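Local coordinates for uncharacterized protein AF_0924 (Archaeoglobus fulgidus, PDB 3DT5) that is of unknown function but probably resides in the cell membrane through a transmembrane helix, of which protein this is the C-terminal domain, at residues Asp21-Phe26 with Glu103-Val108; Lys25-Leu30 with Asn60-Val65; Glu107-Tyr112 with Ser121-Pro126. All coordinates share one frame; numbering follows the deposited sequence. Where two conformers were deposited one is given.

From the N terminus, helix 16-35 supplies the first segment of both interaction 1 and interaction 2, which share Lys25 and Phe26. Interaction 2 closes the shorter loop: after 29 residues that include helix 43-52, helix 60-65 returns to residues 25-30. Interaction 1 closes the longer one, spanning 76 residues before helix 88-116 comes alongside residues 21-26, so helix 60-65 falls inside its span and interaction 2 nests within interaction 1. Interaction 3 follows interaction 2 in series and begins on Glu107 and Val108, where interaction 1 ends; eight residues after Tyr112, segment 121-126 folds back on helix 88-116. Together they tie helices 16-35, 60-65 and 88-116 and the C-terminal loop.

Interaction 1 (Asp21-Phe26 with Glu103-Val108); sequences DRLEKF and EEFLEV. With EDO (1,2-ethanediol), chain C.
The turns carrying Arg22 and Leu23 on helix 16-35 and Phe105 and Val108 on helix 88-116 pack roughly antiparallel, their axes 10.7 Å apart at closest approach and their directions 142° apart. The nearest backbones are those of Leu23 and Val108, with CA atoms 7.4 Å apart. Leu23 places CD2 3.5 Å from Val108 CG1, the two side chains lying alongside each other and pointing opposite ways. The same Leu23 CD2 meets Phe105 CD1 at 3.8 Å, approaching the ring obliquely.

Val108 divides its branches: CG1, anti to the backbone N (chi1 177°), faces Leu23, whereas CG2 lies over one face of the Arg22 guanidinium, 3.7 Å from Arg22 NH1. At the edge of that group, in its plane, O2 of a 1,2-ethanediol, probably from the crystallisation liquor, accepts from both Arg22 NH1 (3.0 Å) and Arg22 NH2 (2.9 Å). Both bonds are appreciably bent. Arg22 NE is used elsewhere, bonding the carbonyl of Leu57, while Arg22 NH2 stays 4.6 Å from Glu104 OE2, too far for a salt bridge.

Between these two segments, then, cohesion is apolar, through Leu23, Val108 and Phe105. The guanidinium, held at NE by the Leu57 carbonyl and lying against a valine methyl, offers NH1 and NH2 to one diol oxygen.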
loop_
_atom_site.group_PDB
_atom_site.type_symbol
_atom_site.label_atom_id
_atom_site.label_comp_id
_atom_site.label_asym_id
_atom_site.label_seq_id
_atom_site.Cartn_x
_atom_site.Cartn_y
_atom_site.Cartn_z
ATOM N N ASP A 21 -4.925 -11.058 9.030
ATOM C CA ASP A 21 -5.468 -9.699 9.247
ATOM C C ASP A 21 -4.494 -8.618 8.734
ATOM O O ASP A 21 -4.938 -7.626 8.176
ATOM C CB ASP A 21 -5.787 -9.390 10.712
ATOM C CG ASP A 21 -6.999 -10.146 11.234
ATOM O OD1 ASP A 21 -7.756 -10.717 10.421
ATOM O OD2 ASP A 21 -7.191 -10.170 12.467
ATOM N N ARG A 22 -3.193 -8.805 8.945
ATOM C CA ARG A 22 -2.226 -7.855 8.421
ATOM C C ARG A 22 -2.339 -7.808 6.876
ATOM O O ARG A 22 -2.397 -6.709 6.295
ATOM C CB ARG A 22 -0.792 -8.202 8.866
ATOM C CG ARG A 22 -0.557 -8.190 10.379
ATOM C CD ARG A 22 0.963 -8.461 10.617
ATOM N NE ARG A 22 1.752 -7.265 10.317
ATOM C CZ ARG A 22 3.063 -7.240 10.055
ATOM N NH1 ARG A 22 3.824 -8.334 10.137
ATOM N NH2 ARG A 22 3.639 -6.082 9.779
ATOM N N LEU A 23 -2.301 -8.965 6.216
ATOM C CA LEU A 23 -2.424 -9.029 4.758
ATOM C C LEU A 23 -3.740 -8.438 4.268
ATOM O O LEU A 23 -3.768 -7.622 3.327
ATOM C CB LEU A 23 -2.289 -10.465 4.240
ATOM C CG LEU A 23 -0.915 -11.094 4.523
ATOM C CD1 LEU A 23 -0.968 -12.601 4.194
ATOM C CD2 LEU A 23 0.200 -10.405 3.702
ATOM N N GLU A 24 -4.846 -8.849 4.886
ATOM C CA GLU A 24 -6.149 -8.493 4.357
ATOM C C GLU A 24 -6.569 -7.079 4.719
ATOM O O GLU A 24 -7.336 -6.479 3.991
ATOM C CB GLU A 24 -7.232 -9.459 4.811
ATOM C CG GLU A 24 -7.099 -10.856 4.191
ATOM C CD GLU A 24 -8.108 -11.853 4.779
ATOM O OE1 GLU A 24 -9.003 -11.443 5.577
ATOM O OE2 GLU A 24 -8.025 -13.057 4.421
ATOM N N LYS A 25 -6.117 -6.559 5.849
ATOM C CA LYS A 25 -6.656 -5.263 6.301
ATOM C C LYS A 25 -5.649 -4.143 6.005
ATOM O O LYS A 25 -5.992 -2.973 6.094
ATOM C CB LYS A 25 -7.023 -5.269 7.805
ATOM C CG LYS A 25 -8.194 -6.251 8.174
ATOM C CD LYS A 25 -8.389 -6.233 9.686
ATOM C CE LYS A 25 -9.507 -7.134 10.099
ATOM N NZ LYS A 25 -10.262 -6.519 11.247
ATOM N N PHE A 26 -4.410 -4.502 5.709
ATOM C CA PHE A 26 -3.388 -3.479 5.512
ATOM C C PHE A 26 -2.666 -3.644 4.174
ATOM O O PHE A 26 -2.844 -2.814 3.294
ATOM C CB PHE A 26 -2.369 -3.440 6.690
ATOM C CG PHE A 26 -1.358 -2.317 6.526
ATOM C CD1 PHE A 26 -1.637 -1.026 6.996
ATOM C CD2 PHE A 26 -0.191 -2.543 5.828
ATOM C CE1 PHE A 26 -0.744 0.048 6.811
ATOM C CE2 PHE A 26 0.741 -1.475 5.613
ATOM C CZ PHE A 26 0.445 -0.192 6.098
ATOM N N GLU A 103 8.170 -4.758 -0.356
ATOM C CA GLU A 103 9.133 -5.662 0.305
ATOM C C GLU A 103 8.547 -6.290 1.585
ATOM O O GLU A 103 8.688 -7.515 1.830
ATOM C CB GLU A 103 10.463 -4.953 0.572
ATOM C CG GLU A 103 11.211 -4.502 -0.714
ATOM C CD GLU A 103 11.403 -5.609 -1.776
ATOM O OE1 GLU A 103 11.122 -5.376 -2.989
ATOM O OE2 GLU A 103 11.853 -6.717 -1.407
ATOM N N GLU A 104 7.908 -5.477 2.421
ATOM C CA GLU A 104 7.283 -6.033 3.657
ATOM C C GLU A 104 6.213 -7.052 3.326
ATOM O O GLU A 104 6.120 -8.079 3.959
ATOM C CB GLU A 104 6.603 -4.981 4.537
ATOM C CG GLU A 104 7.564 -4.140 5.309
ATOM C CD GLU A 104 6.954 -3.474 6.514
ATOM O OE1 GLU A 104 7.792 -2.977 7.292
ATOM O OE2 GLU A 104 5.698 -3.360 6.711
ATOM N N PHE A 105 5.370 -6.711 2.370
ATOM C CA PHE A 105 4.301 -7.596 1.925
ATOM C C PHE A 105 4.851 -8.966 1.547
ATOM O O PHE A 105 4.314 -9.966 1.971
ATOM C CB PHE A 105 3.537 -6.949 0.755
ATOM C CG PHE A 105 2.556 -7.877 0.052
ATOM C CD1 PHE A 105 1.475 -8.436 0.737
ATOM C CD2 PHE A 105 2.727 -8.178 -1.301
ATOM C CE1 PHE A 105 0.537 -9.283 0.075
ATOM C CE2 PHE A 105 1.803 -9.053 -1.982
ATOM C CZ PHE A 105 0.703 -9.573 -1.285
ATOM N N LEU A 106 5.879 -9.021 0.721
ATOM C CA LEU A 106 6.410 -10.325 0.313
ATOM C C LEU A 106 6.944 -11.090 1.520
ATOM O O LEU A 106 6.853 -12.318 1.568
ATOM C CB LEU A 106 7.564 -10.162 -0.658
ATOM C CG LEU A 106 7.219 -9.584 -2.033
ATOM C CD1 LEU A 106 8.534 -9.316 -2.793
ATOM C CD2 LEU A 106 6.249 -10.466 -2.802
ATOM N N GLU A 107 7.522 -10.380 2.494
ATOM C CA GLU A 107 8.020 -11.081 3.684
ATOM C C GLU A 107 6.833 -11.603 4.507
ATOM O O GLU A 107 6.849 -12.718 4.996
ATOM C CB GLU A 107 8.920 -10.171 4.543
ATOM C CG GLU A 107 9.256 -10.881 5.881
ATOM C CD GLU A 107 10.457 -10.287 6.593
ATOM O OE1 GLU A 107 10.591 -10.539 7.815
ATOM O OE2 GLU A 107 11.263 -9.581 5.941
ATOM N N VAL A 108 5.783 -10.809 4.663
ATOM C CA VAL A 108 4.618 -11.278 5.438
ATOM C C VAL A 108 3.975 -12.468 4.719
ATOM O O VAL A 108 3.564 -13.463 5.355
ATOM C CB VAL A 108 3.582 -10.125 5.715
ATOM C CG1 VAL A 108 2.339 -10.667 6.471
ATOM C CG2 VAL A 108 4.236 -9.031 6.573
HETATM C C1 EDO C . 7.285 -8.084 7.544
HETATM O O1 EDO C . 8.668 -7.974 7.874
HETATM C C2 EDO C . 6.615 -6.782 8.008
HETATM O O2 EDO C . 6.371 -6.913 9.384
#

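Interaction 2 (Lys25-Leu30 with Asn60-Val65); sequences KFYIPL and NNLLRV
The Phe26 ring presents its edge to Leu62: CD2 of the leucine lies near the ring plane, 3.5 Å from Phe26 CE2 and 3.8 Å from Phe26 CZ. The neighbouring Tyr27 ring turns a face to Phe26. Phe26 CD2 stands 3.7 Å above that plane, over the ring centre, and Tyr27 CG in turn lies in the plane of the Phe26 ring, at its edge. Leu62 CD2 also reaches Tyr27 CE1 at a looser 4.4 Å, meeting that ring obliquely. One methyl thus touches two rings that are turned against each other.

Phe26 and Leu62 reach toward each other from their two helices. In each, CG is anti to the backbone N, with chi1 -176° in Phe26 and 180° in Leu62, which carries both side chains out toward the other helix. The backbones stay well apart, the nearest CA atoms being those of Tyr27 and Leu62 at 10.9 Å, so the contact is made by side-chain ends alone, over a buried area of 104 Å². Helix 16-35 is irregular here: a wider pi-type turn spans 25-27, and a kink follows at Pro29, whose nitrogen makes no bond to the preceding turn.

The polar end of Tyr27 is engaged outside these segments: its hydroxyl bonds Glu104 OE2 and Gly59 N. The other oxygen of that carboxylate, Glu104 OE1, accepts from the backbone Leu62 N near the start of helix 60-65. Ile50 of helix 43-52 also packs on Phe26.

The chemistry divides cleanly: dispersion between a leucine methyl and two rings supplies the buried contact, while Glu104 ties the Tyr27 hydroxyl and the start of helix 60-65 to helix 88-116, which probably fixes how Tyr27 and Leu62 lie against each other.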
loop_
_atom_site.group_PDB
_atom_site.type_symbol
_atom_site.label_atom_id
_atom_site.label_comp_id
_atom_site.label_asym_id
_atom_site.label_seq_id
_atom_site.Cartn_x
_atom_site.Cartn_y
_atom_site.Cartn_z
ATOM N N LYS A 25 -6.117 -6.559 5.849
ATOM C CA LYS A 25 -6.656 -5.263 6.301
ATOM C C LYS A 25 -5.649 -4.143 6.005
ATOM O O LYS A 25 -5.992 -2.973 6.094
ATOM C CB LYS A 25 -7.023 -5.269 7.805
ATOM C CG LYS A 25 -8.194 -6.251 8.174
ATOM C CD LYS A 25 -8.389 -6.233 9.686
ATOM C CE LYS A 25 -9.507 -7.134 10.099
ATOM N NZ LYS A 25 -10.262 -6.519 11.247
ATOM N N PHE A 26 -4.410 -4.502 5.709
ATOM C CA PHE A 26 -3.388 -3.479 5.512
ATOM C C PHE A 26 -2.666 -3.644 4.174
ATOM O O PHE A 26 -2.844 -2.814 3.294
ATOM C CB PHE A 26 -2.369 -3.440 6.690
ATOM C CG PHE A 26 -1.358 -2.317 6.526
ATOM C CD1 PHE A 26 -1.637 -1.026 6.996
ATOM C CD2 PHE A 26 -0.191 -2.543 5.828
ATOM C CE1 PHE A 26 -0.744 0.048 6.811
ATOM C CE2 PHE A 26 0.741 -1.475 5.613
ATOM C CZ PHE A 26 0.445 -0.192 6.098
ATOM N N TYR A 27 -1.900 -4.725 4.012
ATOM C CA TYR A 27 -1.008 -4.823 2.845
ATOM C C TYR A 27 -1.786 -4.867 1.528
ATOM O O TYR A 27 -1.530 -4.093 0.627
ATOM C CB TYR A 27 -0.090 -6.038 2.960
ATOM C CG TYR A 27 0.950 -5.801 4.026
ATOM C CD1 TYR A 27 2.034 -4.939 3.780
ATOM C CD2 TYR A 27 0.780 -6.311 5.308
ATOM C CE1 TYR A 27 2.965 -4.644 4.810
ATOM C CE2 TYR A 27 1.696 -6.025 6.339
ATOM C CZ TYR A 27 2.788 -5.199 6.065
ATOM O OH TYR A 27 3.700 -4.887 7.033
ATOM N N ILE A 28 -2.724 -5.800 1.427
ATOM C CA ILE A 28 -3.466 -5.963 0.170
ATOM C C ILE A 28 -4.285 -4.707 -0.206
ATOM O O ILE A 28 -4.174 -4.227 -1.333
ATOM C CB ILE A 28 -4.309 -7.259 0.178
ATOM C CG1 ILE A 28 -3.353 -8.467 0.235
ATOM C CG2 ILE A 28 -5.286 -7.321 -1.088
ATOM C CD1 ILE A 28 -4.002 -9.788 0.583
ATOM N N PRO A 29 -5.109 -4.159 0.728
ATOM C CA PRO A 29 -5.821 -2.947 0.293
ATOM C C PRO A 29 -4.916 -1.786 -0.081
ATOM O O PRO A 29 -5.229 -1.072 -1.020
ATOM C CB PRO A 29 -6.730 -2.572 1.480
ATOM C CG PRO A 29 -6.456 -3.545 2.532
ATOM C CD PRO A 29 -5.512 -4.610 2.066
ATOM N N LEU A 30 -3.808 -1.568 0.642
ATOM C CA LEU A 30 -2.980 -0.389 0.325
ATOM C C LEU A 30 -2.250 -0.612 -1.018
ATOM O O LEU A 30 -2.144 0.328 -1.862
ATOM C CB LEU A 30 -1.925 -0.171 1.435
ATOM C CG LEU A 30 -1.143 1.159 1.313
ATOM C CD1 LEU A 30 -2.126 2.375 1.305
ATOM C CD2 LEU A 30 -0.184 1.260 2.518
ATOM N N ASN A 60 7.774 -2.174 11.402
ATOM C CA ASN A 60 8.457 -0.950 11.854
ATOM C C ASN A 60 9.236 -0.292 10.719
ATOM O O ASN A 60 9.308 0.928 10.693
ATOM C CB ASN A 60 9.404 -1.252 13.050
ATOM C CG ASN A 60 8.637 -1.521 14.360
ATOM O OD1 ASN A 60 7.408 -1.767 14.321
ATOM N ND2 ASN A 60 9.339 -1.433 15.528
ATOM N N ASN A 61 9.767 -1.092 9.757
ATOM C CA ASN A 61 10.560 -0.530 8.646
ATOM C C ASN A 61 9.652 0.403 7.808
ATOM O O ASN A 61 10.016 1.541 7.481
ATOM C CB ASN A 61 11.089 -1.595 7.661
ATOM C CG ASN A 61 12.076 -2.527 8.262
ATOM O OD1 ASN A 61 12.507 -2.353 9.383
ATOM N ND2 ASN A 61 12.445 -3.578 7.481
ATOM N N LEU A 62 8.483 -0.100 7.446
ATOM C CA LEU A 62 7.513 0.699 6.696
ATOM C C LEU A 62 7.011 1.932 7.462
ATOM O O LEU A 62 6.912 3.012 6.878
ATOM C CB LEU A 62 6.298 -0.195 6.271
ATOM C CG LEU A 62 5.226 0.572 5.476
ATOM C CD1 LEU A 62 5.787 1.239 4.170
ATOM C CD2 LEU A 62 4.072 -0.365 5.148
ATOM N N LEU A 63 6.733 1.791 8.763
ATOM C CA LEU A 63 6.274 2.936 9.553
ATOM C C LEU A 63 7.297 4.061 9.513
ATOM O O LEU A 63 6.921 5.224 9.588
ATOM C CB LEU A 63 5.979 2.521 11.005
ATOM C CG LEU A 63 4.794 1.557 11.080
ATOM C CD1 LEU A 63 4.611 1.162 12.536
ATOM C CD2 LEU A 63 3.512 2.313 10.620
ATOM N N ARG A 64 8.592 3.743 9.430
ATOM C CA ARG A 64 9.605 4.809 9.302
ATOM C C ARG A 64 9.382 5.755 8.122
ATOM O O ARG A 64 9.754 6.929 8.186
ATOM C CB ARG A 64 11.011 4.209 9.242
ATOM C CG ARG A 64 11.398 3.871 10.695
ATOM C CD ARG A 64 12.561 3.044 10.869
ATOM N NE ARG A 64 13.007 3.327 12.226
ATOM C CZ ARG A 64 13.803 2.550 12.949
ATOM N NH1 ARG A 64 14.244 1.393 12.463
ATOM N NH2 ARG A 64 14.162 2.945 14.172
ATOM N N VAL A 65 8.855 5.217 7.025
ATOM C CA VAL A 65 8.796 5.980 5.769
ATOM C C VAL A 65 7.379 6.233 5.298
ATOM O O VAL A 65 7.172 7.031 4.391
ATOM C CB VAL A 65 9.634 5.305 4.590
ATOM C CG1 VAL A 65 11.140 5.218 4.967
ATOM C CG2 VAL A 65 9.099 3.917 4.273
#

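Interaction 3 (Glu107-Tyr112 with Ser121-Pro126); sequences EVLKEY and SLPEKP
Leu109 and Pro123 make the tight part of this contact, where Leu109 CD1 reaches the CD corner of the Pro123 ring at 3.6 Å. The same methyl has Leu122 CD2 at 3.9 Å, and Leu122 CD2 in turn lies 4.0 Å from Leu109 CB, the two leucines running side by side with their ends turned opposite ways. Leu109 has chi1 -92°, off the staggered positions, which places CD1 near both partners. The Pro123 ring also packs on Phe105 and Trp102 of helix 88-116.

The looser side belongs to Lys110. Its CE comes no nearer than 4.2 Å to Leu122 CD1, and the residue is exposed, so the aliphatic part of the lysine borders the leucine at the solvent margin. Leu122 therefore lies between a close hydrophobic partner and a looser, exposed one.

Segment 121-126 is neither helix nor strand, yet from Leu122 to Pro126 its backbone torsions stay in the extended, polyproline II-like region, for example -70°/156° at Pro123. The chain runs back along helix 88-116, as a salt bridge from Lys125 NZ to Asp99 and the packing of Pro126 on Trp102 confirm further along.

With both close contacts, Leu109 to Pro123 and to Leu122, apolar and only 164 Å² buried, the loop lies on the surface of helix 88-116, held to residues 107-112 by these hydrophobic side chains, with the Lys125-Asp99 salt bridge adding a charged link further along.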
loop_
_atom_site.group_PDB
_atom_site.type_symbol
_atom_site.label_atom_id
_atom_site.label_comp_id
_atom_site.label_asym_id
_atom_site.label_seq_id
_atom_site.Cartn_x
_atom_site.Cartn_y
_atom_site.Cartn_z
ATOM N N GLU A 107 7.522 -10.380 2.494
ATOM C CA GLU A 107 8.020 -11.081 3.684
ATOM C C GLU A 107 6.833 -11.603 4.507
ATOM O O GLU A 107 6.849 -12.718 4.996
ATOM C CB GLU A 107 8.920 -10.171 4.543
ATOM C CG GLU A 107 9.256 -10.881 5.881
ATOM C CD GLU A 107 10.457 -10.287 6.593
ATOM O OE1 GLU A 107 10.591 -10.539 7.815
ATOM O OE2 GLU A 107 11.263 -9.581 5.941
ATOM N N VAL A 108 5.783 -10.809 4.663
ATOM C CA VAL A 108 4.618 -11.278 5.438
ATOM C C VAL A 108 3.975 -12.468 4.719
ATOM O O VAL A 108 3.564 -13.463 5.355
ATOM C CB VAL A 108 3.582 -10.125 5.715
ATOM C CG1 VAL A 108 2.339 -10.667 6.471
ATOM C CG2 VAL A 108 4.236 -9.031 6.573
ATOM N N LEU A 109 3.897 -12.408 3.395
ATOM C CA LEU A 109 3.410 -13.590 2.643
ATOM C C LEU A 109 4.277 -14.843 2.961
ATOM O O LEU A 109 3.727 -15.923 3.226
ATOM C CB LEU A 109 3.480 -13.340 1.141
ATOM C CG LEU A 109 2.271 -12.771 0.461
ATOM C CD1 LEU A 109 2.537 -12.852 -1.034
ATOM C CD2 LEU A 109 1.036 -13.613 0.866
ATOM N N LYS A 110 5.613 -14.691 2.897
ATOM C CA LYS A 110 6.562 -15.816 3.209
ATOM C C LYS A 110 6.316 -16.351 4.621
ATOM O O LYS A 110 6.261 -17.563 4.836
ATOM C CB LYS A 110 8.046 -15.439 3.057
ATOM C CG LYS A 110 8.502 -14.960 1.661
ATOM C CD LYS A 110 10.068 -14.792 1.534
ATOM C CE LYS A 110 10.514 -13.439 0.825
ATOM N NZ LYS A 110 10.939 -12.241 1.793
ATOM N N GLU A 111 6.142 -15.434 5.573
ATOM C CA GLU A 111 5.847 -15.797 6.959
ATOM C C GLU A 111 4.512 -16.546 7.107
ATOM O O GLU A 111 4.389 -17.491 7.919
ATOM C CB GLU A 111 5.883 -14.534 7.822
ATOM C CG GLU A 111 7.306 -13.949 7.835
ATOM C CD GLU A 111 7.419 -12.664 8.644
ATOM O OE1 GLU A 111 6.466 -11.835 8.613
ATOM O OE2 GLU A 111 8.467 -12.465 9.265
ATOM N N TYR A 112 3.519 -16.119 6.334
ATOM C CA TYR A 112 2.240 -16.788 6.318
ATOM C C TYR A 112 2.393 -18.250 5.857
ATOM O O TYR A 112 1.835 -19.166 6.479
ATOM C CB TYR A 112 1.257 -16.053 5.383
ATOM C CG TYR A 112 -0.062 -16.806 5.347
ATOM C CD1 TYR A 112 -0.984 -16.653 6.378
ATOM C CD2 TYR A 112 -0.334 -17.736 4.340
ATOM C CE1 TYR A 112 -2.176 -17.359 6.396
ATOM C CE2 TYR A 112 -1.539 -18.465 4.341
ATOM C CZ TYR A 112 -2.443 -18.259 5.389
ATOM O OH TYR A 112 -3.634 -18.949 5.444
ATOM N N SER A 121 3.415 -18.954 -3.674
ATOM C CA SER A 121 3.233 -18.327 -4.969
ATOM C C SER A 121 3.468 -16.836 -4.766
ATOM O O SER A 121 2.553 -16.108 -4.370
ATOM C CB SER A 121 1.833 -18.600 -5.520
ATOM O OG SER A 121 1.710 -18.134 -6.852
ATOM N N LEU A 122 4.701 -16.387 -4.990
ATOM C CA LEU A 122 5.021 -14.961 -4.798
ATOM C C LEU A 122 4.683 -14.147 -6.035
ATOM O O LEU A 122 5.210 -14.419 -7.122
ATOM C CB LEU A 122 6.470 -14.702 -4.337
ATOM C CG LEU A 122 6.893 -15.022 -2.890
ATOM C CD1 LEU A 122 8.235 -14.389 -2.589
ATOM C CD2 LEU A 122 5.882 -14.587 -1.835
ATOM N N PRO A 123 3.796 -13.143 -5.870
ATOM C CA PRO A 123 3.283 -12.345 -6.977
ATOM C C PRO A 123 4.377 -11.464 -7.530
ATOM O O PRO A 123 5.324 -11.176 -6.823
ATOM C CB PRO A 123 2.184 -11.499 -6.328
ATOM C CG PRO A 123 2.523 -11.434 -4.871
ATOM C CD PRO A 123 3.264 -12.709 -4.558
ATOM N N GLU A 124 4.255 -11.052 -8.787
ATOM C CA GLU A 124 5.186 -10.116 -9.426
ATOM C C GLU A 124 4.875 -8.695 -8.940
ATOM O O GLU A 124 3.751 -8.390 -8.635
ATOM C CB GLU A 124 5.029 -10.177 -10.943
ATOM C CG GLU A 124 5.326 -11.569 -11.521
ATOM C CD GLU A 124 6.815 -11.928 -11.451
ATOM O OE1 GLU A 124 7.250 -12.617 -10.482
ATOM O OE2 GLU A 124 7.562 -11.529 -12.381
ATOM N N LYS A 125 5.878 -7.835 -8.852
ATOM C CA LYS A 125 5.647 -6.485 -8.348
ATOM C C LYS A 125 4.852 -5.667 -9.365
ATOM O O LYS A 125 5.234 -5.639 -10.536
ATOM C CB LYS A 125 6.980 -5.797 -8.094
ATOM C CG LYS A 125 6.814 -4.460 -7.350
ATOM C CD LYS A 125 8.183 -3.837 -7.093
ATOM C CE LYS A 125 8.016 -2.394 -6.636
ATOM N NZ LYS A 125 9.396 -1.958 -6.254
ATOM N N PRO A 126 3.780 -4.963 -8.928
ATOM C CA PRO A 126 3.087 -4.168 -9.949
ATOM C C PRO A 126 3.748 -2.801 -10.198
ATOM O O PRO A 126 4.618 -2.367 -9.408
ATOM C CB PRO A 126 1.686 -3.967 -9.344
ATOM C CG PRO A 126 1.947 -3.891 -7.877
ATOM C CD PRO A 126 3.152 -4.813 -7.591
#